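Local coordinates for protein DyP-type peroxidase (Pleurotus ostreatus PC15, PDB 6FSK) that probably uses hydrogen peroxide and a bound heme b to oxidise dyes and manganese(II), as a secreted fungal peroxidase of the dye-decolorizing family, at residues Q102-E107 / F120-W124; F79-L84 / A97-G101; P127-I132 / V169-R173; M38-H44 / E152-F157; L69-A73 / S145-K149. The protein carries 1 engineered substitution. All coordinates share one frame; numbering follows the deposited sequence.

Contact 1 (Q102-E107 / F120-W124); sequences QRKDAE and FTPAW
A helix packed across one face of a two-stranded beta hairpin brings Ala106 of helix 102-109 against Phe120, Pro122 and Trp124, which belong to strand 119-122 and the turn that follows. The two short axes run almost perpendicular, at 99°, and approach to 7.3 Å. Ala106 CB sits 3.7 Å from Trp124 CZ2, with Phe120 CE2 and Pro122 CB also close, so one methyl group serves three neighbours. The Phe120 ring takes Glu107 over one face: Glu107 CB stands 3.8 Å from the ring centroid, a CH-pi contact. Glu107 CG is anti to the backbone N (chi1 -171°) and the chain is extended, which carries the carboxylate past Phe120 CB toward a salt bridge with Lys115. In plane at the edge of the same ring is Arg103 O, 3.6 Å from Pro122 CD. This carbonyl is buried without a hydrogen-bonding partner. Trp124 is packed by its own Pro122 and by the helix. Pro122 CG rests over the centre of one indole face, Arg103 CG comes within 3.5 Å of Trp124 CZ3, and Gln102 OE1 lies 3.5 Å from Trp124 CH2 with its amide nearly perpendicular to the ring. Trp124 NE1 is satisfied by Asp111, and Gln102 OE1 by Arg243. Around the contact, strand 238-247 touches Gln102 and Trp124, and Leu129 packs on Pro122 and Trp124.

Contact 2 (F79-L84 / A97-G101); sequences FSHLGL and AFTTG
Phe98 O receives a water hydrogen at 2.8 Å, and the same water accepts from His81 N at 2.9 Å, so the first turn of helix 81-86 is tied to the last turn of helix 96-100 through solvent. A weak bond from Gly101 N also reaches Phe98 O, and His81 CB lies 3.4 Å from it. Phe98 and His81 carry the packing. With CG anti to its own N (chi1 173°), the Phe98 ring reaches across to the junction of strand 74-80 and helix 81-86. His81 CB stands over one face, Phe79 O lies in plane at the edge, 3.5 Å from Phe98 CE1, and Leu84 CD1 meets the edge near Phe98 CZ at 3.8 Å. Farther out, Thr99 CG2 sits over one face of the imidazole, 4.1 Å from the His81 ring centroid, while Thr99 O approaches His81 CD2. Thr99 OG1 turns back to Asp95 O within its own helix region. Phe239 meets Phe98 edge-to-face and Phe471 of strand 462-472 adds to the packing. Ser80 supplies the N-cap: its OG accepts from Gly83 N at 3.0 Å, with an N-H...O angle of 157°, and is also bonded to Ile132 O. The arrangement is a serine-capped helix following a strand of the DyP domain, with an aromatic ring from the next helix packed against the strand-to-helix junction.

Contact 3 (P127-I132 / V169-R173); sequences PFLKDI and VTHVR
The backbones of Pro127 and Val169 come within 6.1 Å at their CA atoms, where a turn closed by Lys130 N bonding to Pro127 O at 3.1 Å meets strand 166-175, whose Val169 has helix-like torsions (phi -84°, psi -55°). Those torsions go with a classic beta bulge: Val169 and Thr170 both face Phe25 on strand 20-28, and both direct their CB toward the loop, where regular strand geometry would alternate them. Val169 makes the broadest contact. Its CG1, anti to the backbone N, lies 3.4 Å from Pro127 O and 3.9 Å from Ile132 CG1, while CG2 faces Asp131 O. Thr170 follows alongside, its CB 3.6 Å from Pro127 CB. Because OG1 takes the place anti to the Thr170 N, CG2 falls between N and carbonyl carbon and meets the end of the Phe128 ring, 3.8 Å from CZ. Two residues further along the strand, Val172 CG1 arrives at the edge of that ring, near its plane, 4.1 Å from Phe128 CZ. Phe25 also meets Phe128 edge-to-face. What results is a connecting loop laid over an outermost strand of the antiparallel sheet in the ferredoxin-like DyP domain, with a classic bulge turning two consecutive side chains toward it.

Contact 4 (M38-H44 / E152-F157); sequences MAHFIPH and EIKHIF
Phe41, Ile153 and Phe157 form the apolar centre where helices 31-41 and 144-156 meet in the ferredoxin-like DyP domain. The Phe157 ring turns its edge to the face of Phe41, an offset edge-to-face pair with centroids 5.5 Å apart and planes at 74°. Ile153 comes to the edge of the Phe41 ring instead: its CD1 is 3.5 Å from Phe41 CD1, and its CG2 is equally near CE1. Phe41 also packs on Val75 and Val77 of strand 74-80. Met38, bent at chi2 and chi3, brings SD to the edge of Phe157, 3.7 Å from CZ, in a Met-aromatic contact; Phe34 is a second ring beside Phe157. Toward the outside, Ile156 lays its CG2 against His40 CB and its CD1 against His44 CE1. Ile153 CD1 stands over one face of the imidazole, 4.1 Å from the His44 ring centroid, and so touches both Phe41 and His44. At its outer edge the contact turns polar. The extended Glu152 chain approaches the histidine near its ring plane, and His44 NE2 donates a weak hydrogen bond to Glu152 OE2 at 3.3 Å, with an angle of 161°.

Contact 5 (L69-A73 / S145-K149); sequences LVPMA and SVNKK
Lys149 lays its aliphatic chain along Ala73, with CB 3.9 Å from the alanine CB and CE 3.8 Å from Ala73 O. This is where the loop leading into strand 74-80 passes over the first turns of helix 144-156, in the ferredoxin-like DyP domain. The lysine runs along the loop rather than straight outward because it is bent twice (chi2 59°, chi3 62°), and its end meets Met72. There the sulfur is the group in touch, Met72 SD lying 3.3 Å from Lys149 NZ, while Met72 CG packs against Lys149 CE. The ammonium also faces Glu152 in a weak, long ion pair. Ala73 is buried here. Its CB points at the helix and lies 3.6 Å from Ser145 O and beside Val146, whose CG2 branch, set anti to the carbonyl carbon, closes in from one side at 4.1 Å. Val138 of strand 134-140 touches Ala73, Val146 and Lys149 alike, so the three share one neighbour in the sheet.

The polar backbone of the loop reaches the helix through two waters. One accepts from Ala73 N and donates to Ser145 O, although that carbonyl already receives the helical bond from Lys149 N. The other donates to Pro71 O at 3.0 Å and pairs with Ser145 OG. The serine hydroxyl is held twice, by the backbone O of the S-hydroxycysteine at position 142 and by this water, 2.6 Å from Ser145 OG.

Overall arrangement
Contacts 1, 2 and 3 lie on the same side of the chain's centre, their centres 14 Å apart pairwise. Arg103 of contact 1 ties into contact 3, its NH2 2.7 Å from Asp131 OD1 in a salt bridge, and Ser80 OG of contact 2 lies 2.7 Å from Ile132 O of contact 3. Contacts 4 and 5 share helix 144-156, their centres 15 Å apart, and touch where His44 CD2 packs 3.2 Å from Lys149 NZ; along the chain contact 5 is nested inside the loop closed by contact 4. Contact 1 is the one nearest the heme: the Gln102 side chain is about 9 Å from it, against about 14 Å for Val172 of contact 3. Contacts 2, 4 and 5 lie away from the heme site.

Contact 1 (Q102-E107 / F120-W124)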
# COMPACT_ATOMS: atom_id res chain seq x y z
N GLN A 102 -8.68 5.32 11.48
CA GLN A 102 -8.96 4.16 10.73
C GLN A 102 -9.93 3.23 11.45
O GLN A 102 -10.67 2.52 10.79
CB GLN A 102 -7.73 3.40 10.27
CG GLN A 102 -8.05 2.51 9.04
CD GLN A 102 -6.90 1.64 8.64
OE1 GLN A 102 -6.98 0.39 8.76
NE2 GLN A 102 -5.79 2.27 8.16
N ARG A 103 -9.86 3.14 12.79
CA ARG A 103 -10.83 2.26 13.45
C ARG A 103 -12.31 2.58 13.09
O ARG A 103 -13.12 1.65 12.77
CB ARG A 103 -10.69 2.34 14.96
CG ARG A 103 -9.49 1.66 15.53
CD ARG A 103 -9.23 1.96 17.03
NE ARG A 103 -9.00 3.41 17.21
CZ ARG A 103 -9.04 3.95 18.39
NH1 ARG A 103 -9.23 3.17 19.47
NH2 ARG A 103 -8.88 5.25 18.51
N LYS A 104 -12.67 3.87 12.99
CA LYS A 104 -14.03 4.28 12.59
C LYS A 104 -14.18 4.21 11.07
O LYS A 104 -15.17 3.74 10.56
CB LYS A 104 -14.34 5.67 13.06
CG LYS A 104 -14.66 5.69 14.52
CD LYS A 104 -14.85 7.08 15.02
CE LYS A 104 -15.13 7.06 16.52
NZ LYS A 104 -14.67 8.35 17.07
N ASP A 105 -13.12 4.59 10.33
CA ASP A 105 -13.22 4.65 8.87
C ASP A 105 -13.34 3.24 8.27
O ASP A 105 -13.86 3.09 7.17
CB ASP A 105 -11.98 5.34 8.29
CG ASP A 105 -12.20 5.91 6.90
OD1 ASP A 105 -13.25 6.50 6.63
OD2 ASP A 105 -11.25 5.77 6.01
N ALA A 106 -12.87 2.23 9.00
CA ALA A 106 -12.86 0.87 8.54
C ALA A 106 -14.29 0.38 8.23
O ALA A 106 -14.52 -0.49 7.39
CB ALA A 106 -12.25 -0.04 9.59
N GLU A 107 -15.31 0.97 8.86
CA GLU A 107 -16.69 0.62 8.51
C GLU A 107 -16.96 0.91 7.04
O GLU A 107 -17.41 0.04 6.31
CB GLU A 107 -17.67 1.43 9.37
CG GLU A 107 -19.12 0.96 9.21
CD GLU A 107 -20.14 1.72 10.04
OE1 GLU A 107 -19.77 2.59 10.89
OE2 GLU A 107 -21.35 1.37 9.87
N PHE A 120 -19.24 1.28 15.41
CA PHE A 120 -18.66 0.13 14.70
C PHE A 120 -17.36 -0.29 15.36
O PHE A 120 -16.56 0.58 15.66
CB PHE A 120 -18.35 0.57 13.28
CG PHE A 120 -17.67 -0.51 12.44
CD1 PHE A 120 -18.33 -1.56 11.95
CD2 PHE A 120 -16.31 -0.40 12.16
CE1 PHE A 120 -17.74 -2.55 11.17
CE2 PHE A 120 -15.73 -1.36 11.37
CZ PHE A 120 -16.44 -2.46 10.90
N THR A 121 -17.13 -1.60 15.60
CA THR A 121 -15.87 -2.11 15.99
C THR A 121 -15.39 -3.05 14.94
O THR A 121 -16.03 -4.03 14.66
CB THR A 121 -15.98 -2.86 17.34
OG1 THR A 121 -16.55 -1.94 18.24
CG2 THR A 121 -14.61 -3.29 17.89
N PRO A 122 -14.23 -2.75 14.29
CA PRO A 122 -13.78 -3.69 13.28
C PRO A 122 -13.27 -4.98 13.93
O PRO A 122 -12.79 -4.94 15.14
CB PRO A 122 -12.53 -2.95 12.66
CG PRO A 122 -12.17 -1.96 13.59
CD PRO A 122 -13.36 -1.56 14.39
N ALA A 123 -13.28 -6.07 13.17
CA ALA A 123 -12.81 -7.37 13.67
C ALA A 123 -11.31 -7.39 13.50
O ALA A 123 -10.73 -8.01 12.60
CB ALA A 123 -13.46 -8.48 12.95
N TRP A 124 -10.65 -6.68 14.41
CA TRP A 124 -9.20 -6.54 14.40
C TRP A 124 -8.54 -7.17 15.64
O TRP A 124 -9.22 -7.41 16.66
CB TRP A 124 -8.83 -5.06 14.41
CG TRP A 124 -9.09 -4.33 13.10
CD1 TRP A 124 -9.46 -4.84 11.95
CD2 TRP A 124 -8.91 -2.94 12.90
NE1 TRP A 124 -9.57 -3.84 10.96
CE2 TRP A 124 -9.19 -2.66 11.53
CE3 TRP A 124 -8.38 -1.92 13.71
CZ2 TRP A 124 -9.07 -1.41 11.00
CZ3 TRP A 124 -8.29 -0.65 13.21
CH2 TRP A 124 -8.58 -0.44 11.80

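Contact 2 (F79-L84 / A97-G101)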
# COMPACT_ATOMS: atom_id res chain seq x y z
N PHE A 79 2.67 10.04 13.11
CA PHE A 79 1.75 10.32 14.19
C PHE A 79 0.32 10.30 13.74
O PHE A 79 -0.06 10.87 12.68
CB PHE A 79 2.03 11.73 14.79
CG PHE A 79 3.31 11.82 15.50
CD1 PHE A 79 3.38 11.49 16.85
CD2 PHE A 79 4.45 12.16 14.84
CE1 PHE A 79 4.59 11.51 17.51
CE2 PHE A 79 5.69 12.22 15.49
CZ PHE A 79 5.74 11.85 16.84
N SER A 80 -0.55 9.69 14.58
CA SER A 80 -1.95 9.70 14.25
C SER A 80 -2.65 10.97 14.70
O SER A 80 -2.10 11.76 15.43
CB SER A 80 -2.65 8.51 14.95
OG SER A 80 -2.69 8.77 16.38
N HIS A 81 -3.92 11.11 14.32
CA HIS A 81 -4.68 12.27 14.75
C HIS A 81 -4.84 12.26 16.24
O HIS A 81 -4.65 13.28 16.88
CB HIS A 81 -5.99 12.31 14.07
CG HIS A 81 -6.90 13.39 14.61
ND1 HIS A 81 -6.73 14.72 14.31
CD2 HIS A 81 -7.93 13.31 15.46
CE1 HIS A 81 -7.67 15.43 14.92
NE2 HIS A 81 -8.43 14.60 15.61
N LEU A 82 -5.07 11.08 16.78
CA LEU A 82 -5.15 10.99 18.24
C LEU A 82 -3.84 11.42 18.87
O LEU A 82 -3.80 12.01 19.99
CB LEU A 82 -5.49 9.56 18.66
CG LEU A 82 -6.90 9.12 18.26
CD1 LEU A 82 -7.01 7.62 18.23
CD2 LEU A 82 -7.96 9.73 19.16
N GLY A 83 -2.73 11.05 18.31
CA GLY A 83 -1.47 11.45 18.86
C GLY A 83 -1.18 12.95 18.78
O GLY A 83 -0.64 13.56 19.72
N LEU A 84 -1.54 13.53 17.65
CA LEU A 84 -1.48 14.99 17.51
C LEU A 84 -2.29 15.66 18.59
O LEU A 84 -1.77 16.57 19.26
CB LEU A 84 -1.89 15.47 16.10
CG LEU A 84 -0.93 14.96 14.97
CD1 LEU A 84 -1.54 15.55 13.69
CD2 LEU A 84 0.50 15.32 15.15
N ALA A 97 -10.43 11.27 6.52
CA ALA A 97 -10.09 9.89 6.93
C ALA A 97 -9.10 9.89 8.06
O ALA A 97 -9.27 9.22 9.08
CB ALA A 97 -9.55 9.13 5.72
N PHE A 98 -8.01 10.67 7.93
CA PHE A 98 -6.99 10.78 8.96
C PHE A 98 -7.62 11.24 10.30
O PHE A 98 -7.33 10.75 11.35
CB PHE A 98 -5.95 11.82 8.52
CG PHE A 98 -4.92 12.15 9.56
CD1 PHE A 98 -3.91 11.30 9.85
CD2 PHE A 98 -4.97 13.35 10.27
CE1 PHE A 98 -2.90 11.57 10.74
CE2 PHE A 98 -3.99 13.62 11.22
CZ PHE A 98 -2.99 12.76 11.47
N THR A 99 -8.47 12.26 10.21
CA THR A 99 -9.06 12.88 11.40
C THR A 99 -10.05 11.92 12.11
O THR A 99 -10.05 11.82 13.34
CB THR A 99 -9.67 14.19 10.98
OG1 THR A 99 -8.59 15.04 10.55
CG2 THR A 99 -10.40 14.80 12.16
N THR A 100 -10.81 11.21 11.32
CA THR A 100 -11.74 10.19 11.80
C THR A 100 -10.98 9.04 12.47
O THR A 100 -11.41 8.48 13.48
CB THR A 100 -12.59 9.73 10.62
OG1 THR A 100 -13.49 10.80 10.24
CG2 THR A 100 -13.41 8.54 10.92
N GLY A 101 -9.84 8.68 11.92
CA GLY A 101 -9.06 7.49 12.31
C GLY A 101 -9.58 6.25 11.65
O GLY A 101 -10.70 6.17 11.25
O HOH W 1 -5.26 9.26 12.49

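Contact 3 (P127-I132 / V169-R173)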
# COMPACT_ATOMS: atom_id res chain seq x y z
N PRO A 127 -4.93 -5.13 20.09
CA PRO A 127 -4.13 -3.94 20.27
C PRO A 127 -4.51 -2.83 19.28
O PRO A 127 -4.43 -1.64 19.58
CB PRO A 127 -2.72 -4.39 20.06
CG PRO A 127 -2.76 -5.85 20.29
CD PRO A 127 -4.11 -6.36 19.96
N PHE A 128 -5.02 -3.21 18.09
CA PHE A 128 -5.39 -2.18 17.11
C PHE A 128 -6.72 -1.56 17.33
O PHE A 128 -7.11 -0.62 16.65
CB PHE A 128 -5.24 -2.77 15.66
CG PHE A 128 -3.79 -2.99 15.26
CD1 PHE A 128 -3.00 -1.88 14.89
CD2 PHE A 128 -3.19 -4.23 15.28
CE1 PHE A 128 -1.67 -2.06 14.58
CE2 PHE A 128 -1.84 -4.40 14.94
CZ PHE A 128 -1.11 -3.31 14.57
N LEU A 129 -7.44 -2.07 18.37
CA LEU A 129 -8.64 -1.47 18.83
C LEU A 129 -8.34 -0.44 19.87
O LEU A 129 -9.22 0.33 20.22
CB LEU A 129 -9.65 -2.55 19.29
CG LEU A 129 -10.13 -3.47 18.22
CD1 LEU A 129 -11.12 -4.44 18.87
CD2 LEU A 129 -10.80 -2.69 17.12
N LYS A 130 -7.13 -0.36 20.37
CA LYS A 130 -6.74 0.71 21.30
C LYS A 130 -6.37 1.95 20.59
O LYS A 130 -5.99 1.93 19.41
CB LYS A 130 -5.59 0.29 22.19
CG LYS A 130 -5.85 -0.97 22.97
CD LYS A 130 -4.79 -1.24 24.04
CE LYS A 130 -5.31 -2.28 25.06
NZ LYS A 130 -5.96 -3.50 24.40
N ASP A 131 -6.41 3.09 21.27
CA ASP A 131 -5.90 4.32 20.69
C ASP A 131 -4.38 4.19 20.55
O ASP A 131 -3.62 3.83 21.46
CB ASP A 131 -6.13 5.52 21.66
CG ASP A 131 -7.59 6.00 21.75
OD1 ASP A 131 -8.51 5.44 21.20
OD2 ASP A 131 -7.77 7.04 22.47
N ILE A 132 -3.94 4.47 19.33
CA ILE A 132 -2.51 4.48 18.98
C ILE A 132 -2.16 5.91 18.63
O ILE A 132 -2.86 6.52 17.80
CB ILE A 132 -2.20 3.54 17.79
CG1 ILE A 132 -2.46 2.11 18.26
CG2 ILE A 132 -0.79 3.78 17.29
CD1 ILE A 132 -2.44 1.08 17.15
N VAL A 169 1.95 -0.16 22.42
CA VAL A 169 0.63 -0.71 22.18
C VAL A 169 0.84 -2.15 21.66
O VAL A 169 0.21 -3.10 22.13
CB VAL A 169 -0.23 0.16 21.23
CG1 VAL A 169 -1.52 -0.59 20.92
CG2 VAL A 169 -0.52 1.52 21.93
N THR A 170 1.62 -2.26 20.60
CA THR A 170 2.01 -3.50 20.02
C THR A 170 3.11 -3.26 19.03
O THR A 170 3.53 -2.06 18.77
CB THR A 170 0.84 -4.27 19.33
OG1 THR A 170 1.27 -5.62 19.09
CG2 THR A 170 0.48 -3.57 17.99
N HIS A 171 3.69 -4.33 18.49
CA HIS A 171 4.65 -4.15 17.38
C HIS A 171 4.38 -5.28 16.38
O HIS A 171 3.89 -6.36 16.76
CB HIS A 171 6.14 -4.07 17.79
CG HIS A 171 6.72 -5.34 18.32
ND1 HIS A 171 6.69 -5.69 19.66
CD2 HIS A 171 7.45 -6.28 17.71
CE1 HIS A 171 7.32 -6.84 19.81
NE2 HIS A 171 7.85 -7.18 18.67
N VAL A 172 4.66 -5.02 15.12
CA VAL A 172 4.60 -6.02 14.08
C VAL A 172 5.91 -6.09 13.29
O VAL A 172 6.63 -5.09 13.20
CB VAL A 172 3.41 -5.78 13.14
CG1 VAL A 172 2.08 -5.78 13.83
CG2 VAL A 172 3.58 -4.51 12.36
N ARG A 173 6.23 -7.25 12.77
CA ARG A 173 7.45 -7.43 12.01
C ARG A 173 7.13 -7.93 10.61
O ARG A 173 6.34 -8.87 10.45
CB ARG A 173 8.42 -8.36 12.69
CG ARG A 173 9.84 -8.30 12.10
CD ARG A 173 10.72 -9.35 12.79
NE ARG A 173 10.42 -10.66 12.27
CZ ARG A 173 10.75 -11.83 12.83
NH1 ARG A 173 11.51 -11.89 13.97
NH2 ARG A 173 10.47 -12.93 12.21

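Contact 4 (M38-H44 / E152-F157)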
# COMPACT_ATOMS: atom_id res chain seq x y z
N MET A 38 12.17 13.62 22.32
CA MET A 38 12.10 13.76 20.87
C MET A 38 13.33 14.50 20.37
O MET A 38 13.88 14.20 19.32
CB MET A 38 10.89 14.49 20.40
CG MET A 38 9.67 13.60 20.25
SD MET A 38 9.76 12.35 18.94
CE MET A 38 9.76 13.34 17.42
N ALA A 39 13.83 15.42 21.14
CA ALA A 39 15.07 16.08 20.68
C ALA A 39 16.26 15.23 20.45
O ALA A 39 17.07 15.48 19.57
CB ALA A 39 15.41 17.21 21.66
N HIS A 40 16.38 14.16 21.23
CA HIS A 40 17.39 13.22 21.08
C HIS A 40 17.12 12.19 20.01
O HIS A 40 18.04 11.62 19.47
CB HIS A 40 17.60 12.50 22.41
CG HIS A 40 18.21 13.40 23.42
ND1 HIS A 40 17.48 14.00 24.41
CD2 HIS A 40 19.46 13.91 23.49
CE1 HIS A 40 18.28 14.78 25.12
NE2 HIS A 40 19.48 14.76 24.57
N PHE A 41 15.84 11.94 19.74
CA PHE A 41 15.43 11.00 18.69
C PHE A 41 15.64 11.58 17.29
O PHE A 41 16.08 10.86 16.40
CB PHE A 41 13.96 10.67 18.90
CG PHE A 41 13.35 9.71 17.85
CD1 PHE A 41 14.04 8.62 17.37
CD2 PHE A 41 12.12 9.97 17.41
CE1 PHE A 41 13.46 7.76 16.45
CE2 PHE A 41 11.50 9.10 16.51
CZ PHE A 41 12.23 8.05 16.00
N ILE A 42 15.34 12.85 17.08
CA ILE A 42 15.28 13.40 15.74
C ILE A 42 16.54 13.19 14.90
O ILE A 42 16.47 12.84 13.73
CB ILE A 42 14.78 14.88 15.78
CG1 ILE A 42 13.32 14.95 16.12
CG2 ILE A 42 15.09 15.61 14.43
CD1 ILE A 42 12.87 16.30 16.64
N PRO A 43 17.77 13.33 15.46
CA PRO A 43 18.97 13.10 14.67
C PRO A 43 19.19 11.69 14.16
O PRO A 43 20.02 11.51 13.29
CB PRO A 43 20.12 13.50 15.63
CG PRO A 43 19.49 14.33 16.59
CD PRO A 43 18.08 13.89 16.78
N HIS A 44 18.44 10.69 14.69
CA HIS A 44 18.43 9.34 14.18
C HIS A 44 17.54 9.11 12.93
O HIS A 44 17.70 8.06 12.28
CB HIS A 44 17.87 8.42 15.24
CG HIS A 44 18.83 8.12 16.34
ND1 HIS A 44 18.94 8.88 17.48
CD2 HIS A 44 19.73 7.13 16.45
CE1 HIS A 44 19.90 8.38 18.25
NE2 HIS A 44 20.38 7.30 17.66
N GLU A 152 17.89 1.19 20.96
CA GLU A 152 18.45 2.51 21.17
C GLU A 152 17.36 3.58 21.21
O GLU A 152 17.32 4.48 22.08
CB GLU A 152 19.48 2.74 20.08
CG GLU A 152 20.26 4.00 20.16
CD GLU A 152 21.29 4.08 19.03
OE1 GLU A 152 21.18 3.32 18.01
OE2 GLU A 152 22.14 5.00 19.17
N ILE A 153 16.37 3.47 20.32
CA ILE A 153 15.28 4.41 20.33
C ILE A 153 14.40 4.24 21.53
O ILE A 153 14.01 5.20 22.16
CB ILE A 153 14.43 4.32 19.00
CG1 ILE A 153 15.30 4.52 17.77
CG2 ILE A 153 13.29 5.32 18.96
CD1 ILE A 153 16.08 5.83 17.80
N LYS A 154 14.09 3.00 21.90
CA LYS A 154 13.29 2.79 23.06
C LYS A 154 13.93 3.42 24.32
O LYS A 154 13.21 3.94 25.18
CB LYS A 154 13.05 1.32 23.26
CG LYS A 154 12.10 0.88 22.19
CD LYS A 154 11.50 -0.49 22.37
CE LYS A 154 12.36 -1.63 22.27
NZ LYS A 154 11.28 -2.68 21.97
N HIS A 155 15.25 3.24 24.40
CA HIS A 155 16.04 3.82 25.52
C HIS A 155 15.90 5.34 25.62
O HIS A 155 15.69 5.92 26.70
CB HIS A 155 17.49 3.40 25.41
CG HIS A 155 18.29 3.79 26.62
ND1 HIS A 155 19.12 4.89 26.65
CD2 HIS A 155 18.38 3.21 27.84
CE1 HIS A 155 19.70 4.97 27.83
NE2 HIS A 155 19.25 3.98 28.58
N ILE A 156 15.91 6.01 24.47
CA ILE A 156 15.63 7.45 24.48
C ILE A 156 14.31 7.86 25.14
O ILE A 156 14.16 8.89 25.79
CB ILE A 156 15.66 8.01 23.01
CG1 ILE A 156 17.07 7.92 22.48
CG2 ILE A 156 15.10 9.41 22.93
CD1 ILE A 156 17.15 8.20 20.98
N PHE A 157 13.24 7.07 24.95
CA PHE A 157 11.95 7.38 25.47
C PHE A 157 11.66 6.63 26.80
O PHE A 157 10.54 6.65 27.30
CB PHE A 157 10.85 7.07 24.46
CG PHE A 157 10.89 7.94 23.23
CD1 PHE A 157 10.36 9.20 23.25
CD2 PHE A 157 11.52 7.44 22.08
CE1 PHE A 157 10.47 10.04 22.09
CE2 PHE A 157 11.59 8.22 20.95
CZ PHE A 157 11.13 9.54 20.95

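Contact 5 (L69-A73 / S145-K149)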
# COMPACT_ATOMS: atom_id res chain seq x y z
N LEU A 69 29.54 -3.80 4.61
CA LEU A 69 29.44 -3.47 6.08
C LEU A 69 28.13 -3.97 6.70
O LEU A 69 27.27 -4.49 6.00
CB LEU A 69 29.49 -1.94 6.27
CG LEU A 69 30.61 -1.26 5.47
CD1 LEU A 69 30.62 0.22 5.78
CD2 LEU A 69 32.00 -1.89 5.73
N VAL A 70 27.99 -3.82 8.01
CA VAL A 70 26.67 -3.97 8.64
C VAL A 70 26.08 -2.58 8.50
O VAL A 70 26.67 -1.58 9.00
CB VAL A 70 26.73 -4.44 10.10
CG1 VAL A 70 25.32 -4.65 10.68
CG2 VAL A 70 27.52 -5.74 10.18
N PRO A 71 24.98 -2.48 7.72
CA PRO A 71 24.32 -1.16 7.62
C PRO A 71 23.57 -0.94 8.93
O PRO A 71 23.05 -1.91 9.53
CB PRO A 71 23.38 -1.29 6.42
CG PRO A 71 23.15 -2.74 6.22
CD PRO A 71 24.28 -3.51 6.91
N MET A 72 23.63 0.29 9.41
CA MET A 72 22.78 0.69 10.48
C MET A 72 21.38 0.56 9.92
O MET A 72 21.14 0.90 8.77
CB MET A 72 23.02 2.15 10.81
CG MET A 72 22.72 2.48 12.23
SD MET A 72 22.94 4.26 12.51
CE MET A 72 24.73 4.34 12.72
N ALA A 73 20.45 0.12 10.74
CA ALA A 73 19.05 0.14 10.35
C ALA A 73 18.59 1.59 10.35
O ALA A 73 19.10 2.44 11.10
CB ALA A 73 18.24 -0.66 11.32
N SER A 145 20.26 -6.05 13.38
CA SER A 145 20.47 -4.59 13.14
C SER A 145 19.20 -3.78 13.49
O SER A 145 19.26 -2.76 14.12
CB SER A 145 21.04 -4.22 11.76
OG SER A 145 20.13 -4.61 10.77
N VAL A 146 18.06 -4.29 13.10
CA VAL A 146 16.81 -3.58 13.45
C VAL A 146 16.62 -3.55 14.95
O VAL A 146 16.25 -2.56 15.51
CB VAL A 146 15.63 -4.26 12.72
CG1 VAL A 146 14.32 -3.80 13.24
CG2 VAL A 146 15.73 -3.96 11.23
N ASN A 147 16.85 -4.67 15.64
CA ASN A 147 16.61 -4.72 17.07
C ASN A 147 17.58 -3.83 17.85
O ASN A 147 17.17 -3.20 18.83
CB ASN A 147 16.64 -6.17 17.61
CG ASN A 147 15.52 -7.07 17.02
OD1 ASN A 147 14.49 -6.60 16.65
ND2 ASN A 147 15.75 -8.39 16.98
N LYS A 148 18.81 -3.75 17.39
CA LYS A 148 19.79 -2.85 18.01
C LYS A 148 19.39 -1.40 17.90
O LYS A 148 19.45 -0.64 18.89
CB LYS A 148 21.18 -3.10 17.40
CG LYS A 148 22.27 -2.13 17.88
CD LYS A 148 23.60 -2.44 17.19
CE LYS A 148 24.70 -1.62 17.85
NZ LYS A 148 26.00 -1.83 17.13
N LYS A 149 18.95 -0.98 16.71
CA LYS A 149 18.51 0.37 16.52
C LYS A 149 17.20 0.63 17.28
O LYS A 149 17.04 1.66 17.91
CB LYS A 149 18.36 0.69 15.03
CG LYS A 149 17.86 2.10 14.76
CD LYS A 149 18.74 3.23 15.32
CE LYS A 149 20.06 3.15 14.66
NZ LYS A 149 20.80 4.45 14.96
O HOH W 2 20.50 -3.16 8.64
O HOH W 3 21.28 -0.85 13.53